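PDB 6PFX: D-alanyl transferase DltD from Enterococcus faecium TX0133A04, which probably takes part in the D-alanylation of lipoteichoic acid in the Gram-positive cell wall, and belongs to a family related to the SGNH hydrolases. Local coordinates for residues A[144-148]-A[163-167]. Residues are numbered along the deposited sequence; the frame is centred on the assembly and turned at random.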
ATOM      1  N   ALA A 144     -13.046  13.121   7.393  1.00 14.52           N
ATOM      2  CA  ALA A 144     -14.413  13.547   7.112  1.00 15.71           C
ATOM      3  C   ALA A 144     -14.434  14.548   5.969  1.00 15.42           C
ATOM      4  O   ALA A 144     -15.268  14.454   5.061  1.00 16.95           O
ATOM      5  CB  ALA A 144     -15.060  14.151   8.358  1.00 15.14           C
ATOM      6  N   ARG A 145     -13.482  15.485   5.976  1.00 15.83           N
ATOM      7  CA  ARG A 145     -13.372  16.459   4.899  1.00 16.12           C
ATOM      8  C   ARG A 145     -13.154  15.768   3.563  1.00 17.75           C
ATOM      9  O   ARG A 145     -13.756  16.142   2.549  1.00 18.80           O
ATOM     10  CB  ARG A 145     -12.207  17.409   5.185  1.00 18.04           C
ATOM     11  CG  ARG A 145     -12.526  18.500   6.176  1.00 29.55           C
ATOM     12  CD  ARG A 145     -11.629  19.723   6.005  1.00 30.32           C
ATOM     13  NE  ARG A 145     -10.196  19.440   6.102  1.00 37.60           N
ATOM     14  CZ  ARG A 145      -9.540  19.237   7.244  1.00 33.48           C
ATOM     15  NH1 ARG A 145     -10.186  19.261   8.402  1.00 32.39           N
ATOM     16  NH2 ARG A 145      -8.234  19.006   7.229  1.00 32.52           N
ATOM     17  N   ARG A 146     -12.302  14.751   3.543  1.00 16.83           N
ATOM     18  CA  ARG A 146     -12.025  14.063   2.293  1.00 17.08           C
ATOM     19  C   ARG A 146     -13.242  13.289   1.822  1.00 18.34           C
ATOM     20  O   ARG A 146     -13.626  13.364   0.650  1.00 19.55           O
ATOM     21  CB  ARG A 146     -10.856  13.110   2.479  1.00 15.56           C
ATOM     22  CG  ARG A 146      -9.520  13.783   2.554  1.00 16.55           C
ATOM     23  CD  ARG A 146      -9.114  14.301   1.184  1.00 14.26           C
ATOM     24  NE  ARG A 146      -8.497  13.283   0.334  1.00 16.51           N
ATOM     25  CZ  ARG A 146      -8.662  13.195  -0.984  1.00 19.76           C
ATOM     26  NH1 ARG A 146      -9.458  14.039  -1.624  1.00 22.28           N
ATOM     27  NH2 ARG A 146      -8.044  12.244  -1.661  1.00 21.56           N
ATOM     28  N   LEU A 147     -13.853  12.519   2.724  1.00 15.78           N
ATOM     29  CA  LEU A 147     -14.976  11.684   2.329  1.00 16.76           C
ATOM     30  C   LEU A 147     -16.104  12.518   1.758  1.00 18.72           C
ATOM     31  O   LEU A 147     -16.786  12.071   0.830  1.00 18.95           O
ATOM     32  CB  LEU A 147     -15.482  10.887   3.533  1.00 17.99           C
ATOM     33  CG  LEU A 147     -14.519   9.817   4.025  1.00 16.33           C
ATOM     34  CD1 LEU A 147     -15.001   9.137   5.268  1.00 16.90           C
ATOM     35  CD2 LEU A 147     -14.279   8.739   2.952  1.00 18.71           C
ATOM     36  N   LEU A 148     -16.297  13.732   2.281  1.00 18.43           N
ATOM     37  CA  LEU A 148     -17.374  14.597   1.829  1.00 18.91           C
ATOM     38  C   LEU A 148     -17.167  15.133   0.420  1.00 22.60           C
ATOM     39  O   LEU A 148     -18.065  15.811  -0.090  1.00 24.39           O
ATOM     40  CB  LEU A 148     -17.538  15.781   2.776  1.00 19.89           C
ATOM     41  CG  LEU A 148     -18.243  15.462   4.090  1.00 17.56           C
ATOM     42  CD1 LEU A 148     -18.026  16.571   5.092  1.00 20.96           C
ATOM     43  CD2 LEU A 148     -19.720  15.233   3.837  1.00 20.66           C
ATOM     44  N   LEU A 163     -20.763  13.258   8.950  1.00 17.35           N
ATOM     45  CA  LEU A 163     -19.432  13.705   8.562  1.00 18.38           C
ATOM     46  C   LEU A 163     -19.300  15.219   8.674  1.00 18.21           C
ATOM     47  O   LEU A 163     -18.232  15.725   9.029  1.00 19.23           O
ATOM     48  CB  LEU A 163     -19.103  13.267   7.140  1.00 18.35           C
ATOM     49  CG  LEU A 163     -18.976  11.769   6.901  1.00 17.32           C
ATOM     50  CD1 LEU A 163     -18.726  11.496   5.418  1.00 16.07           C
ATOM     51  CD2 LEU A 163     -17.881  11.145   7.768  1.00 17.91           C
ATOM     52  N   GLN A 164     -20.365  15.966   8.360  1.00 19.50           N
ATOM     53  CA  GLN A 164     -20.322  17.416   8.551  1.00 21.31           C
ATOM     54  C   GLN A 164     -20.091  17.791  10.018  1.00 21.89           C
ATOM     55  O   GLN A 164     -19.374  18.752  10.319  1.00 22.67           O
ATOM     56  CB  GLN A 164     -21.609  18.054   8.022  1.00 20.97           C
ATOM     57  CG  GLN A 164     -21.780  17.993   6.503  1.00 24.08           C
ATOM     58  CD  GLN A 164     -20.812  18.894   5.754  1.00 34.78           C
ATOM     59  OE1 GLN A 164     -19.947  19.540   6.352  1.00 34.85           O
ATOM     60  NE2 GLN A 164     -20.950  18.938   4.433  1.00 31.66           N
ATOM     61  N   THR A 165     -20.698  17.052  10.948  1.00 18.45           N
ATOM     62  CA  THR A 165     -20.465  17.291  12.372  1.00 20.72           C
ATOM     63  C   THR A 165     -18.997  17.089  12.731  1.00 18.77           C
ATOM     64  O   THR A 165     -18.394  17.918  13.425  1.00 19.11           O
ATOM     65  CB  THR A 165     -21.366  16.347  13.172  1.00 23.68           C
ATOM     66  OG1 THR A 165     -22.741  16.647  12.887  1.00 23.40           O
ATOM     67  CG2 THR A 165     -21.126  16.473  14.655  1.00 22.52           C
ATOM     68  N   ILE A 166     -18.408  15.986  12.264  1.00 17.83           N
ATOM     69  CA  ILE A 166     -17.007  15.686  12.546  1.00 17.92           C
ATOM     70  C   ILE A 166     -16.088  16.713  11.901  1.00 18.90           C
ATOM     71  O   ILE A 166     -15.091  17.140  12.496  1.00 18.91           O
ATOM     72  CB  ILE A 166     -16.674  14.248  12.091  1.00 16.43           C
ATOM     73  CG1 ILE A 166     -17.489  13.263  12.923  1.00 17.70           C
ATOM     74  CG2 ILE A 166     -15.175  14.034  12.166  1.00 17.15           C
ATOM     75  CD1 ILE A 166     -17.488  11.843  12.393  1.00 17.00           C
ATOM     76  N   LYS A 167     -16.397  17.115  10.668  1.00 18.25           N
ATOM     77  CA  LYS A 167     -15.583  18.119   9.993  1.00 19.75           C
ATOM     78  C   LYS A 167     -15.482  19.394  10.820  1.00 24.04           C
ATOM     79  O   LYS A 167     -14.424  20.035  10.862  1.00 27.25           O
ATOM     80  CB  LYS A 167     -16.177  18.414   8.619  1.00 20.96           C
ATOM     81  CG  LYS A 167     -15.490  19.538   7.871  1.00 28.37           C
ATOM     82  CD  LYS A 167     -16.007  19.611   6.450  1.00 27.17           C
ATOM     83  CE  LYS A 167     -15.455  20.830   5.731  1.00 38.18           C
ATOM     84  NZ  LYS A 167     -15.752  20.792   4.274  1.00 44.49           N
TER
HETATM   85  O   HOH W   1     -15.062  18.574   2.398  1.00 28.54           O
HETATM   86  O   HOH W   2     -12.046  20.589   9.369  1.00 33.00           O
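The Gln164 amide turns one flat face to Leu148: CD1 of Leu148 sits over the amide carbon CD of Gln164, 3.7 Å from it and almost straight above the plane, while CD2 of Leu148 lies over NE2 on the same face. Gln164 leaves its backbone directed away from 144-148, and the bend at chi2 (-70°) brings the amide back onto the leucine. At the other flat group, the Arg145 guanidinium, water 2 approaches NH1, tilted out of the plane; this link is weak and, being very short, doubtful. Water 2 donates more regularly to Lys167 O, 2.9 Å away. Between the two planar groups runs the Lys167 side chain. With CG anti to the backbone N (chi1 175°) and the rest extended, it crosses Arg145 at about a right angle, CG against CG at 3.6 Å, and its CD also touches CD1 of Leu148. Water 1 accepts from Lys167 NZ (3.0 Å) and donates to Arg145 O, linking the ammonium to a carbonyl of helix 138-147. Deeper in, the helices meet closely at small Ala144, whose CB rests 3.6 Å from Leu163 O and 3.8 Å from Ile166 CG2. Leu163 flanks it, CD1 on Leu147 CB and CB on the Leu148 isobutyl group. No direct hydrogen bond spans the segments, but Arg141, one turn before Arg145, donates to Lys167 O. Helix 123-132 packs on the buried side, Trp129 touching both Leu147 and Leu163, and Leu130 touching Ile166. The contact thus joins helices 138-147 and 157-167 at the periphery, its centre about 24 Å from the chain centre, in a protein built around a five-stranded parallel sheet.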